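Local coordinates for protein RNA methyltransferase, TrmH family (PDB 2I6D) that probably binds RNA and transfers a methyl group to it, as a member of the knotted SPOUT-class methyltransferases of the TrmH family, at residues R46-T51 with Q85-V90; L104-D109 with L203-E208; I129-L134 with R156-P161; G181-G186 with T221-I226. All blocks are in the same frame, centred on the assembly; numbering follows the deposited sequence.

Contact 1 (R46-T51 with Q85-V90); sequences RMLVGT and QPLMAV
CG is anti to the backbone N, beside the carbonyl carbon, in both L48 (chi1 -174°) and L87 (chi1 -173°), whose side chains leave on the same face of an antiparallel strand pair. L48 CD1 meets A89 CB at 3.7 Å and also touches L87 CD1, the two leucine side chains crossing obliquely. L87 CD1 also lies beside its paired glycine, 4.0 Å from G50 CA. V36 of helix 33-39 closes over L48, L87 and A89.

The other face carries M47 and V90, packed CB to CB at 4.0 Å, with V49 and M88 beyond them (both methionines are selenomethionine). V49 and M88 form a hydrogen-bonded pair, 2.9 Å from N to O in each direction. At the far end T51 N donates to P86 O, the proline being the centre of an inverse gamma turn, while T51 CG2 rests on P86 CB.

At the start, R46 N donates a hydrogen bond to V90 O at 2.8 Å; that from M47 N is weak. R46 and M47 thus both face V90, a classic beta bulge at one end of the two central, antiparallel strands of the mixed four-stranded sheet in the MRM3-like substrate-binding domain.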
loop_
_atom_site.group_PDB
_atom_site.type_symbol
_atom_site.label_atom_id
_atom_site.label_comp_id
_atom_site.label_asym_id
_atom_site.label_seq_id
_atom_site.Cartn_x
_atom_site.Cartn_y
_atom_site.Cartn_z
ATOM N N ARG A 46 -9.063 -3.825 -17.122
ATOM C CA ARG A 46 -9.961 -4.862 -17.636
ATOM C C ARG A 46 -11.319 -4.256 -18.034
ATOM O O ARG A 46 -11.976 -4.685 -18.981
ATOM C CB ARG A 46 -10.158 -5.856 -16.476
ATOM C CG ARG A 46 -10.879 -7.171 -16.745
ATOM C CD ARG A 46 -10.640 -8.110 -15.552
ATOM N NE ARG A 46 -11.633 -9.170 -15.435
ATOM C CZ ARG A 46 -11.535 -10.212 -14.611
ATOM N NH1 ARG A 46 -12.490 -11.134 -14.584
ATOM N NH2 ARG A 46 -10.479 -10.343 -13.822
HETATM N N MSE A 47 -11.754 -3.284 -17.232
HETATM C CA MSE A 47 -13.077 -2.703 -17.368
HETATM C C MSE A 47 -13.057 -1.264 -16.852
HETATM O O MSE A 47 -12.386 -0.965 -15.865
HETATM C CB MSE A 47 -14.083 -3.542 -16.585
HETATM C CG MSE A 47 -15.438 -2.904 -16.412
HETATM SE SE MSE A 47 -16.779 -4.213 -15.761
HETATM C CE MSE A 47 -17.446 -4.796 -17.489
ATOM N N LEU A 48 -13.785 -0.387 -17.539
ATOM C CA LEU A 48 -13.877 1.023 -17.156
ATOM C C LEU A 48 -15.319 1.453 -17.376
ATOM O O LEU A 48 -15.842 1.361 -18.476
ATOM C CB LEU A 48 -12.913 1.870 -17.979
ATOM C CG LEU A 48 -12.813 3.341 -17.589
ATOM C CD1 LEU A 48 -12.257 3.498 -16.156
ATOM C CD2 LEU A 48 -11.933 4.085 -18.594
ATOM N N VAL A 49 -15.963 1.906 -16.312
ATOM C CA VAL A 49 -17.403 2.191 -16.329
ATOM C C VAL A 49 -17.551 3.619 -15.812
ATOM O O VAL A 49 -17.006 3.959 -14.753
ATOM C CB VAL A 49 -18.106 1.213 -15.398
ATOM C CG1 VAL A 49 -19.508 1.616 -15.126
ATOM C CG2 VAL A 49 -18.086 -0.189 -16.020
ATOM N N GLY A 50 -18.221 4.471 -16.568
ATOM C CA GLY A 50 -18.377 5.834 -16.108
ATOM C C GLY A 50 -19.342 6.612 -16.966
ATOM O O GLY A 50 -19.794 6.131 -17.996
ATOM N N THR A 51 -19.642 7.833 -16.541
ATOM C CA THR A 51 -20.432 8.735 -17.356
ATOM C C THR A 51 -19.542 9.276 -18.460
ATOM O O THR A 51 -18.314 9.300 -18.314
ATOM C CB THR A 51 -20.957 9.912 -16.530
ATOM O OG1 THR A 51 -19.846 10.582 -15.905
ATOM C CG2 THR A 51 -21.941 9.438 -15.472
ATOM N N GLN A 85 -18.356 8.430 -6.794
ATOM C CA GLN A 85 -17.957 9.221 -7.949
ATOM C C GLN A 85 -18.231 8.407 -9.214
ATOM O O GLN A 85 -18.063 7.180 -9.209
ATOM C CB GLN A 85 -16.462 9.548 -7.871
ATOM C CG GLN A 85 -16.100 10.478 -6.733
ATOM C CD GLN A 85 -14.613 10.752 -6.676
ATOM O OE1 GLN A 85 -14.143 11.715 -7.260
ATOM N NE2 GLN A 85 -13.866 9.895 -5.990
ATOM N N PRO A 86 -18.621 9.070 -10.307
ATOM C CA PRO A 86 -19.113 8.359 -11.495
ATOM C C PRO A 86 -18.069 7.740 -12.435
ATOM O O PRO A 86 -18.161 7.903 -13.650
ATOM C CB PRO A 86 -19.949 9.431 -12.227
ATOM C CG PRO A 86 -19.436 10.715 -11.745
ATOM C CD PRO A 86 -18.670 10.536 -10.471
ATOM N N LEU A 87 -17.087 7.032 -11.869
ATOM C CA LEU A 87 -16.084 6.340 -12.645
ATOM C C LEU A 87 -15.531 5.206 -11.771
ATOM O O LEU A 87 -15.137 5.433 -10.633
ATOM C CB LEU A 87 -14.952 7.320 -13.045
ATOM C CG LEU A 87 -13.884 6.809 -14.004
ATOM C CD1 LEU A 87 -14.489 6.544 -15.384
ATOM C CD2 LEU A 87 -12.708 7.837 -14.056
HETATM N N MSE A 88 -15.539 3.993 -12.305
HETATM C CA MSE A 88 -15.020 2.851 -11.583
HETATM C C MSE A 88 -14.235 2.030 -12.590
HETATM O O MSE A 88 -14.748 1.706 -13.671
HETATM C CB MSE A 88 -16.179 2.040 -10.974
HETATM C CG MSE A 88 -15.734 0.917 -10.032
HETATM SE SE MSE A 88 -17.313 0.227 -9.027
HETATM C CE MSE A 88 -16.366 -1.086 -7.887
ATOM N N ALA A 89 -12.980 1.729 -12.253
ATOM C CA ALA A 89 -12.098 0.920 -13.108
ATOM C C ALA A 89 -11.867 -0.427 -12.454
ATOM O O ALA A 89 -11.835 -0.528 -11.236
ATOM C CB ALA A 89 -10.733 1.660 -13.323
ATOM N N VAL A 90 -11.675 -1.466 -13.263
ATOM C CA VAL A 90 -11.235 -2.732 -12.739
ATOM C C VAL A 90 -9.851 -2.976 -13.344
ATOM O O VAL A 90 -9.696 -2.929 -14.574
ATOM C CB VAL A 90 -12.190 -3.888 -13.090
ATOM C CG1 VAL A 90 -11.583 -5.216 -12.587
ATOM C CG2 VAL A 90 -13.584 -3.673 -12.437
#

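Contact 2 (L104-D109 with L203-E208); sequences LTLLLD and LVLGSE
L106 and L203 lie side by side and point the same way, CD2 to CD2 at 4.0 Å, on one face of two parallel strands at the heart of the seven-stranded parallel sheet of the SpoU methylase domain, the core of the knotted alpha/beta fold of SPOUT methyltransferases. The segment axes differ by 25°, and the pairs L106–L203, L107–V204 and L108–L205 run in step.

On the face of L106, the leucines pack in a row. L106 and L108 both hold CG anti to the carbonyl carbon, and the CD2 of each reaches L205 CD1, at 4.2 Å from L108. Unlike the side-by-side L106 and L203, L108 on L205 and L104 on L203 both cross at a slant, L104 CD1 touching L203 CB at 3.9 Å. Helix 114-127 packs on L106 and L108, while helix 242-255 packs on L104, L203 and L205.

The reverse face is carried by L107 and V204, again side by side and pointing the same way, with L107 CD1, in the conformer given, against V204 CG1. D109 CB also touches V204 CG1, and D109 OD2 turns to S213 N outside the pair.

Four backbone bonds alternate between the strands. L205 N meets L107 O almost head-on, with a C=O...N angle of 179°, but L107 N approaches L203 O from 32° out of the carbonyl plane. Beyond the last of them, D109 N to L205 O, a water links the two segments: it is hydrogen-bonded to D109 O, accepts from S207 N at 2.7 Å, and also bonds S207 OG, which is itself hydrogen-bonded to R210 N.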
loop_
_atom_site.group_PDB
_atom_site.type_symbol
_atom_site.label_atom_id
_atom_site.label_comp_id
_atom_site.label_asym_id
_atom_site.label_seq_id
_atom_site.Cartn_x
_atom_site.Cartn_y
_atom_site.Cartn_z
ATOM N N LEU A 104 15.653 2.224 0.360
ATOM C CA LEU A 104 14.963 1.976 1.597
ATOM C C LEU A 104 13.608 1.331 1.286
ATOM O O LEU A 104 12.809 1.866 0.484
ATOM C CB LEU A 104 14.760 3.301 2.342
ATOM C CG LEU A 104 13.863 3.221 3.571
ATOM C CD1 LEU A 104 14.488 2.199 4.603
ATOM C CD2 LEU A 104 13.722 4.647 4.162
ATOM N N THR A 105 13.372 0.202 1.939
ATOM C CA THR A 105 12.230 -0.654 1.684
ATOM C C THR A 105 11.536 -0.892 3.013
ATOM O O THR A 105 12.178 -1.305 3.985
ATOM C CB THR A 105 12.728 -1.986 1.096
ATOM O OG1 THR A 105 13.398 -1.714 -0.145
ATOM C CG2 THR A 105 11.562 -2.983 0.854
ATOM N N LEU A 106 10.229 -0.626 3.061
ATOM C CA LEU A 106 9.452 -0.812 4.272
ATOM C C LEU A 106 8.882 -2.203 4.334
ATOM O O LEU A 106 8.469 -2.767 3.296
ATOM C CB LEU A 106 8.302 0.205 4.360
ATOM C CG LEU A 106 8.717 1.648 4.201
ATOM C CD1 LEU A 106 7.439 2.493 4.385
ATOM C CD2 LEU A 106 9.823 2.006 5.223
ATOM N N LEU A 107 8.906 -2.779 5.535
ATOM C CA LEU A 107 8.169 -3.996 5.781
ATOM C C LEU A 107 7.181 -3.727 6.911
ATOM O O LEU A 107 7.568 -3.300 7.994
ATOM C CB LEU A 107 9.103 -5.161 6.140
ATOM C CG LEU A 107 8.481 -6.568 6.277
ATOM C CD1 LEU A 107 7.705 -6.746 7.560
ATOM C CD2 LEU A 107 7.604 -6.935 5.134
ATOM N N LEU A 108 5.913 -3.979 6.641
ATOM C CA LEU A 108 4.862 -3.802 7.639
ATOM C C LEU A 108 4.550 -5.165 8.217
ATOM O O LEU A 108 3.969 -6.016 7.537
ATOM C CB LEU A 108 3.609 -3.209 6.995
ATOM C CG LEU A 108 3.822 -1.914 6.205
ATOM C CD1 LEU A 108 2.450 -1.310 5.946
ATOM C CD2 LEU A 108 4.744 -0.925 6.969
ATOM N N ASP A 109 4.940 -5.381 9.474
ATOM C CA ASP A 109 4.733 -6.692 10.152
ATOM C C ASP A 109 3.449 -6.639 10.983
ATOM O O ASP A 109 3.482 -6.127 12.107
ATOM C CB ASP A 109 5.917 -6.989 11.102
ATOM C CG ASP A 109 5.761 -8.299 11.875
ATOM O OD1 ASP A 109 5.074 -9.219 11.383
ATOM O OD2 ASP A 109 6.363 -8.438 12.977
ATOM N N LEU A 203 13.397 -1.671 6.444
ATOM C CA LEU A 203 12.960 -1.088 7.703
ATOM C C LEU A 203 11.643 -1.736 8.089
ATOM O O LEU A 203 10.622 -1.612 7.392
ATOM C CB LEU A 203 12.771 0.446 7.571
ATOM C CG LEU A 203 12.082 1.169 8.741
ATOM C CD1 LEU A 203 12.868 0.913 10.046
ATOM C CD2 LEU A 203 12.036 2.692 8.444
ATOM N N VAL A 204 11.676 -2.414 9.216
ATOM C CA VAL A 204 10.525 -3.181 9.673
ATOM C C VAL A 204 9.710 -2.356 10.660
ATOM O O VAL A 204 10.258 -1.819 11.647
ATOM C CB VAL A 204 10.953 -4.509 10.370
ATOM C CG1 VAL A 204 9.696 -5.314 10.831
ATOM C CG2 VAL A 204 11.875 -5.408 9.412
ATOM N N LEU A 205 8.402 -2.299 10.423
ATOM C CA LEU A 205 7.472 -1.575 11.296
ATOM C C LEU A 205 6.381 -2.543 11.764
ATOM O O LEU A 205 5.776 -3.231 10.938
ATOM C CB LEU A 205 6.850 -0.413 10.526
ATOM C CG LEU A 205 8.002 0.561 10.160
ATOM C CD1 LEU A 205 7.846 1.148 8.788
ATOM C CD2 LEU A 205 8.101 1.622 11.258
ATOM N N GLY A 206 6.131 -2.605 13.070
ATOM C CA GLY A 206 5.035 -3.442 13.597
ATOM C C GLY A 206 3.845 -2.617 14.066
ATOM O O GLY A 206 3.923 -1.404 14.127
ATOM N N SER A 207 2.748 -3.256 14.463
ATOM C CA SER A 207 1.646 -2.468 15.026
ATOM C C SER A 207 2.035 -1.904 16.377
ATOM O O SER A 207 2.764 -2.546 17.115
ATOM C CB SER A 207 0.405 -3.295 15.198
ATOM O OG SER A 207 0.594 -4.210 16.257
ATOM N N GLU A 208 1.534 -0.706 16.691
ATOM C CA GLU A 208 1.661 -0.110 18.024
ATOM C C GLU A 208 1.054 -1.008 19.119
ATOM O O GLU A 208 1.548 -1.017 20.250
ATOM C CB GLU A 208 1.053 1.297 18.031
ATOM C CG GLU A 208 0.523 1.773 19.353
ATOM C CD GLU A 208 -0.219 3.094 19.246
ATOM O OE1 GLU A 208 -0.869 3.365 18.202
ATOM O OE2 GLU A 208 -0.151 3.858 20.227
HETATM O O HOH W 1 2.162 -5.859 14.784
#

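Contact 3 (I129-L134 with R156-P161); sequences IRHVWL and RVQPTP
V132 CG2 presses against V157 CG1 at 3.5 Å, closer than usual van der Waals contact, and marks the tight side of this parallel strand pair. The two valines cross at a slant. V157 has CG1 anti to the backbone N (chi1 179°), and its other methyl, CG2, lies 3.6 Å from I129 O. Further along the same face L134 CD1 meets P159 CB, the two side chains running alongside each other.

The opposite face is mixed in character and largely buried. H131 and Q158 lie side by side, with Q158 OE1 in the plane of the imidazole at its edge, 3.0 Å from both ND1 and CE1. The ring and amide planes stand 65° apart, which rules out a flat stack. The other ring nitrogen, NE2, is hydrogen-bonded to E102. W133 runs beside T160, its CD1 3.8 Å from T160 CB, and its NE1 is satisfied by V100 O. The loose, solvent side is the end at R130 and R156, both exposed, where a water bridges I129 O and R156 O; the R156 guanidinium makes salt bridges to E38 and D125.

Backbone bonds join the two strands along the contact. T160 N sits in the carbonyl plane of V132 O at 2.8 Å, whereas Q158 N and L134 N each approach their acceptors, R130 O and T160 O, from 40° above the plane.

The pair belongs to a beta-alpha-beta unit whose connection includes helix 144-148. Strand 158-161 is outermost within the chain, strand 104-109 flanks 131-134 on its other side, and A124 of helix 114-127 packs on I129 and V132.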
loop_
_atom_site.group_PDB
_atom_site.type_symbol
_atom_site.label_atom_id
_atom_site.label_comp_id
_atom_site.label_asym_id
_atom_site.label_seq_id
_atom_site.Cartn_x
_atom_site.Cartn_y
_atom_site.Cartn_z
ATOM N N ILE A 129 9.934 6.255 -1.386
ATOM C CA ILE A 129 10.100 4.823 -1.145
ATOM C C ILE A 129 9.538 4.024 -2.334
ATOM O O ILE A 129 8.419 4.273 -2.779
ATOM C CB ILE A 129 9.340 4.373 0.159
ATOM C CG1 ILE A 129 9.934 5.048 1.412
ATOM C CG2 ILE A 129 9.230 2.816 0.258
ATOM C CD1 ILE A 129 10.870 4.259 2.227
ATOM N N ARG A 130 10.311 3.105 -2.890
ATOM C CA ARG A 130 9.839 2.386 -4.075
ATOM C C ARG A 130 9.132 1.084 -3.807
ATOM O O ARG A 130 8.405 0.575 -4.689
ATOM C CB ARG A 130 11.008 2.151 -5.034
ATOM C CG ARG A 130 11.485 3.490 -5.647
ATOM C CD ARG A 130 12.914 3.407 -6.052
ATOM N NE ARG A 130 13.107 2.487 -7.167
ATOM C CZ ARG A 130 14.083 2.611 -8.051
ATOM N NH1 ARG A 130 14.923 3.631 -7.938
ATOM N NH2 ARG A 130 14.209 1.741 -9.047
ATOM N N HIS A 131 9.347 0.522 -2.615
ATOM C CA HIS A 131 8.802 -0.807 -2.302
ATOM C C HIS A 131 8.323 -0.868 -0.906
ATOM O O HIS A 131 9.014 -0.416 0.013
ATOM C CB HIS A 131 9.855 -1.935 -2.505
ATOM C CG HIS A 131 10.246 -2.119 -3.929
ATOM N ND1 HIS A 131 9.525 -2.905 -4.795
ATOM C CD2 HIS A 131 11.237 -1.558 -4.661
ATOM C CE1 HIS A 131 10.073 -2.846 -5.998
ATOM N NE2 HIS A 131 11.114 -2.037 -5.943
ATOM N N VAL A 132 7.130 -1.436 -0.744
ATOM C CA VAL A 132 6.539 -1.628 0.594
ATOM C C VAL A 132 6.092 -3.085 0.627
ATOM O O VAL A 132 5.267 -3.535 -0.191
ATOM C CB VAL A 132 5.335 -0.672 0.899
ATOM C CG1 VAL A 132 4.640 -1.062 2.211
ATOM C CG2 VAL A 132 5.786 0.808 0.955
ATOM N N TRP A 133 6.644 -3.830 1.574
ATOM C CA TRP A 133 6.284 -5.216 1.714
ATOM C C TRP A 133 5.302 -5.372 2.854
ATOM O O TRP A 133 5.363 -4.626 3.839
ATOM C CB TRP A 133 7.520 -6.077 2.037
ATOM C CG TRP A 133 8.674 -6.014 1.072
ATOM C CD1 TRP A 133 8.685 -5.541 -0.222
ATOM C CD2 TRP A 133 9.955 -6.528 1.333
ATOM N NE1 TRP A 133 9.951 -5.697 -0.755
ATOM C CE2 TRP A 133 10.749 -6.298 0.192
ATOM C CE3 TRP A 133 10.532 -7.139 2.458
ATOM C CZ2 TRP A 133 12.099 -6.661 0.135
ATOM C CZ3 TRP A 133 11.883 -7.511 2.404
ATOM C CH2 TRP A 133 12.645 -7.278 1.230
ATOM N N LEU A 134 4.409 -6.340 2.733
ATOM C CA LEU A 134 3.356 -6.529 3.726
ATOM C C LEU A 134 3.445 -7.921 4.332
ATOM O O LEU A 134 3.285 -8.950 3.650
ATOM C CB LEU A 134 1.975 -6.271 3.088
ATOM C CG LEU A 134 1.994 -4.826 2.607
ATOM C CD1 LEU A 134 1.683 -4.663 1.113
ATOM C CD2 LEU A 134 1.223 -3.874 3.501
ATOM N N ARG A 156 3.254 4.596 -7.878
ATOM C CA ARG A 156 4.684 4.665 -7.790
ATOM C C ARG A 156 5.272 3.781 -6.709
ATOM O O ARG A 156 6.473 3.562 -6.708
ATOM C CB ARG A 156 5.137 6.089 -7.548
ATOM C CG ARG A 156 5.144 6.961 -8.788
ATOM C CD ARG A 156 5.265 8.423 -8.365
ATOM N NE ARG A 156 4.149 8.768 -7.493
ATOM C CZ ARG A 156 2.966 9.170 -7.934
ATOM N NH1 ARG A 156 2.751 9.291 -9.244
ATOM N NH2 ARG A 156 1.998 9.448 -7.067
ATOM N N VAL A 157 4.443 3.311 -5.784
ATOM C CA VAL A 157 4.917 2.465 -4.674
ATOM C C VAL A 157 4.421 1.046 -4.966
ATOM O O VAL A 157 3.196 0.789 -5.030
ATOM C CB VAL A 157 4.422 2.968 -3.288
ATOM C CG1 VAL A 157 4.932 2.044 -2.171
ATOM C CG2 VAL A 157 4.850 4.435 -3.043
ATOM N N GLN A 158 5.368 0.138 -5.205
ATOM C CA GLN A 158 5.018 -1.256 -5.466
ATOM C C GLN A 158 4.808 -2.034 -4.159
ATOM O O GLN A 158 5.737 -2.146 -3.347
ATOM C CB GLN A 158 6.074 -1.989 -6.307
ATOM C CG GLN A 158 5.635 -3.460 -6.585
ATOM C CD GLN A 158 6.726 -4.360 -7.162
ATOM O OE1 GLN A 158 7.728 -4.676 -6.496
ATOM N NE2 GLN A 158 6.509 -4.825 -8.387
ATOM N N PRO A 159 3.593 -2.565 -3.945
ATOM C CA PRO A 159 3.365 -3.267 -2.691
ATOM C C PRO A 159 3.514 -4.779 -2.850
ATOM O O PRO A 159 3.074 -5.324 -3.864
ATOM C CB PRO A 159 1.948 -2.860 -2.339
ATOM C CG PRO A 159 1.243 -2.736 -3.721
ATOM C CD PRO A 159 2.361 -2.410 -4.745
ATOM N N THR A 160 4.109 -5.455 -1.869
ATOM C CA THR A 160 4.411 -6.870 -2.029
ATOM C C THR A 160 3.942 -7.651 -0.821
ATOM O O THR A 160 4.572 -7.607 0.210
ATOM C CB THR A 160 5.933 -7.128 -2.273
ATOM O OG1 THR A 160 6.354 -6.426 -3.454
ATOM C CG2 THR A 160 6.197 -8.630 -2.494
ATOM N N PRO A 161 2.807 -8.361 -0.945
ATOM C CA PRO A 161 2.443 -9.277 0.149
ATOM C C PRO A 161 3.482 -10.398 0.249
ATOM O O PRO A 161 3.806 -11.035 -0.764
ATOM C CB PRO A 161 1.081 -9.832 -0.296
ATOM C CG PRO A 161 0.600 -8.861 -1.367
ATOM C CD PRO A 161 1.809 -8.346 -2.035
HETATM O O HOH W 2 7.949 5.702 -5.023
#

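Contact 4 (G181-G186 with T221-I226); sequences GAFLDG and TDRLTI
The guanidinium of R223 lies flat on the ring of F183, with CZ 3.6 Å from the ring centroid and only 13° off its normal, a cation-pi contact with the planes 18° apart. NH1 comes nearest the ring, 3.3 Å from CE1, while CB and CG of R223 run over CD2.

The same guanidinium has a polar partner at its edge. A single, bent bond runs from NH2 to D185 O at 2.9 Å, close to the guanidinium plane, and with the stack it helps to set the rotation of the group. F183 meets it with CG anti to the carbonyl carbon (chi1 -69°).

Behind this shell, T225 holds the turn of the other segment. OG1 donates to F183 O from well above the carbonyl plane, and CG2 lies 3.4 Å from L184 O. A water also donates to F183 O and accepts from I226 N.

Strand bonds set the register beneath: L224 N to G181 O and F183 N to L224 O, both 2.8 Å long and nearly straight, with G181 N to D222 O longer.

I212 and I220 also touch F183. Strand 222-225 sits between strands 179-182 and 187-188 in the parallel sheet, near its edge. Helix 242-255 packs against strands 179-182 and 222-225, with L249 on A182, W253 on L224, and A245 and I248 on I226 just after the second.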
loop_
_atom_site.group_PDB
_atom_site.type_symbol
_atom_site.label_atom_id
_atom_site.label_comp_id
_atom_site.label_asym_id
_atom_site.label_seq_id
_atom_site.Cartn_x
_atom_site.Cartn_y
_atom_site.Cartn_z
ATOM N N GLY A 181 14.754 -2.114 12.428
ATOM C CA GLY A 181 13.432 -2.286 13.037
ATOM C C GLY A 181 13.145 -1.182 14.024
ATOM O O GLY A 181 14.046 -0.738 14.755
ATOM N N ALA A 182 11.878 -0.765 14.083
ATOM C CA ALA A 182 11.448 0.279 15.002
ATOM C C ALA A 182 10.957 -0.363 16.307
ATOM O O ALA A 182 10.018 -1.182 16.290
ATOM C CB ALA A 182 10.332 1.104 14.365
ATOM N N PHE A 183 11.630 -0.033 17.410
ATOM C CA PHE A 183 11.345 -0.634 18.714
ATOM C C PHE A 183 11.254 0.443 19.762
ATOM O O PHE A 183 11.687 1.570 19.531
ATOM C CB PHE A 183 12.460 -1.589 19.115
ATOM C CG PHE A 183 12.518 -2.836 18.269
ATOM C CD1 PHE A 183 11.733 -3.945 18.584
ATOM C CD2 PHE A 183 13.359 -2.900 17.167
ATOM C CE1 PHE A 183 11.788 -5.109 17.793
ATOM C CE2 PHE A 183 13.424 -4.040 16.380
ATOM C CZ PHE A 183 12.645 -5.159 16.710
ATOM N N LEU A 184 10.690 0.105 20.913
ATOM C CA LEU A 184 10.618 1.056 22.011
ATOM C C LEU A 184 11.945 1.154 22.756
ATOM O O LEU A 184 12.203 2.124 23.472
ATOM C CB LEU A 184 9.473 0.684 22.952
ATOM C CG LEU A 184 8.077 0.833 22.331
ATOM C CD1 LEU A 184 6.978 0.420 23.323
ATOM C CD2 LEU A 184 7.838 2.270 21.806
ATOM N N ASP A 185 12.758 0.118 22.600
ATOM C CA ASP A 185 14.112 0.056 23.156
ATOM C C ASP A 185 15.063 -0.209 21.992
ATOM O O ASP A 185 14.879 -1.180 21.242
ATOM C CB ASP A 185 14.222 -1.083 24.181
ATOM C CG ASP A 185 15.656 -1.308 24.679
ATOM O OD1 ASP A 185 16.596 -1.294 23.851
ATOM O OD2 ASP A 185 15.845 -1.520 25.901
ATOM N N GLY A 186 16.076 0.633 21.834
ATOM C CA GLY A 186 17.022 0.471 20.739
ATOM C C GLY A 186 17.893 1.702 20.638
ATOM O O GLY A 186 17.857 2.565 21.503
ATOM N N THR A 221 18.846 -6.560 12.250
ATOM C CA THR A 221 20.279 -6.341 12.525
ATOM C C THR A 221 20.525 -5.096 13.365
ATOM O O THR A 221 21.489 -5.034 14.107
ATOM C CB THR A 221 21.153 -6.290 11.245
ATOM O OG1 THR A 221 20.712 -5.229 10.381
ATOM C CG2 THR A 221 21.098 -7.601 10.526
ATOM N N ASP A 222 19.625 -4.133 13.273
ATOM C CA ASP A 222 19.825 -2.805 13.858
ATOM C C ASP A 222 18.496 -2.289 14.416
ATOM O O ASP A 222 17.586 -1.923 13.658
ATOM C CB ASP A 222 20.335 -1.845 12.780
ATOM C CG ASP A 222 21.698 -2.248 12.224
ATOM O OD1 ASP A 222 22.701 -1.745 12.763
ATOM O OD2 ASP A 222 21.785 -3.081 11.293
ATOM N N ARG A 223 18.387 -2.245 15.742
ATOM C CA ARG A 223 17.168 -1.712 16.377
ATOM C C ARG A 223 17.232 -0.196 16.503
ATOM O O ARG A 223 18.207 0.327 17.038
ATOM C CB ARG A 223 16.990 -2.292 17.784
ATOM C CG ARG A 223 16.778 -3.752 17.816
ATOM C CD ARG A 223 16.813 -4.233 19.283
ATOM N NE ARG A 223 15.795 -5.257 19.426
ATOM C CZ ARG A 223 14.688 -5.155 20.154
ATOM N NH1 ARG A 223 13.857 -6.187 20.164
ATOM N NH2 ARG A 223 14.425 -4.072 20.894
ATOM N N LEU A 224 16.177 0.474 16.053
ATOM C CA LEU A 224 16.044 1.920 16.130
ATOM C C LEU A 224 14.884 2.315 17.043
ATOM O O LEU A 224 13.834 1.650 17.085
ATOM C CB LEU A 224 15.773 2.516 14.730
ATOM C CG LEU A 224 16.802 2.144 13.642
ATOM C CD1 LEU A 224 16.371 2.756 12.315
ATOM C CD2 LEU A 224 18.192 2.686 14.046
ATOM N N THR A 225 15.052 3.441 17.718
ATOM C CA THR A 225 13.996 3.973 18.559
ATOM C C THR A 225 13.852 5.461 18.265
ATOM O O THR A 225 14.835 6.137 17.962
ATOM C CB THR A 225 14.333 3.772 20.043
ATOM O OG1 THR A 225 14.649 2.394 20.272
ATOM C CG2 THR A 225 13.156 4.123 20.916
ATOM N N ILE A 226 12.630 5.966 18.377
ATOM C CA ILE A 226 12.383 7.396 18.365
ATOM C C ILE A 226 12.232 7.820 19.816
ATOM O O ILE A 226 11.250 7.470 20.478
ATOM C CB ILE A 226 11.091 7.743 17.582
ATOM C CG1 ILE A 226 11.167 7.185 16.144
ATOM C CG2 ILE A 226 10.840 9.268 17.615
ATOM C CD1 ILE A 226 9.804 7.194 15.414
HETATM O O HOH W 3 10.480 3.473 18.174
#

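Overall arrangement
Contact 1 stands apart in the MRM3-like substrate-binding domain, its centre about 33 Å from that of contact 2, and it is the antiparallel one. Contacts 2, 3 and 4 share the parallel sheet of the SpoU domain. Contact 2 lies between the others there: strand 104-109 is bonded to strand 131-134 of contact 3, and strand 201-206 to strand 179-182 of contact 4. Contacts 1 to 3 are mostly buried, the first two largely apolar beside their backbone bonds, while contact 3 adds polar side chains on one face. Contact 4, at the surface, depends more on an arginine-aromatic stack and side-chain-to-carbonyl bonds.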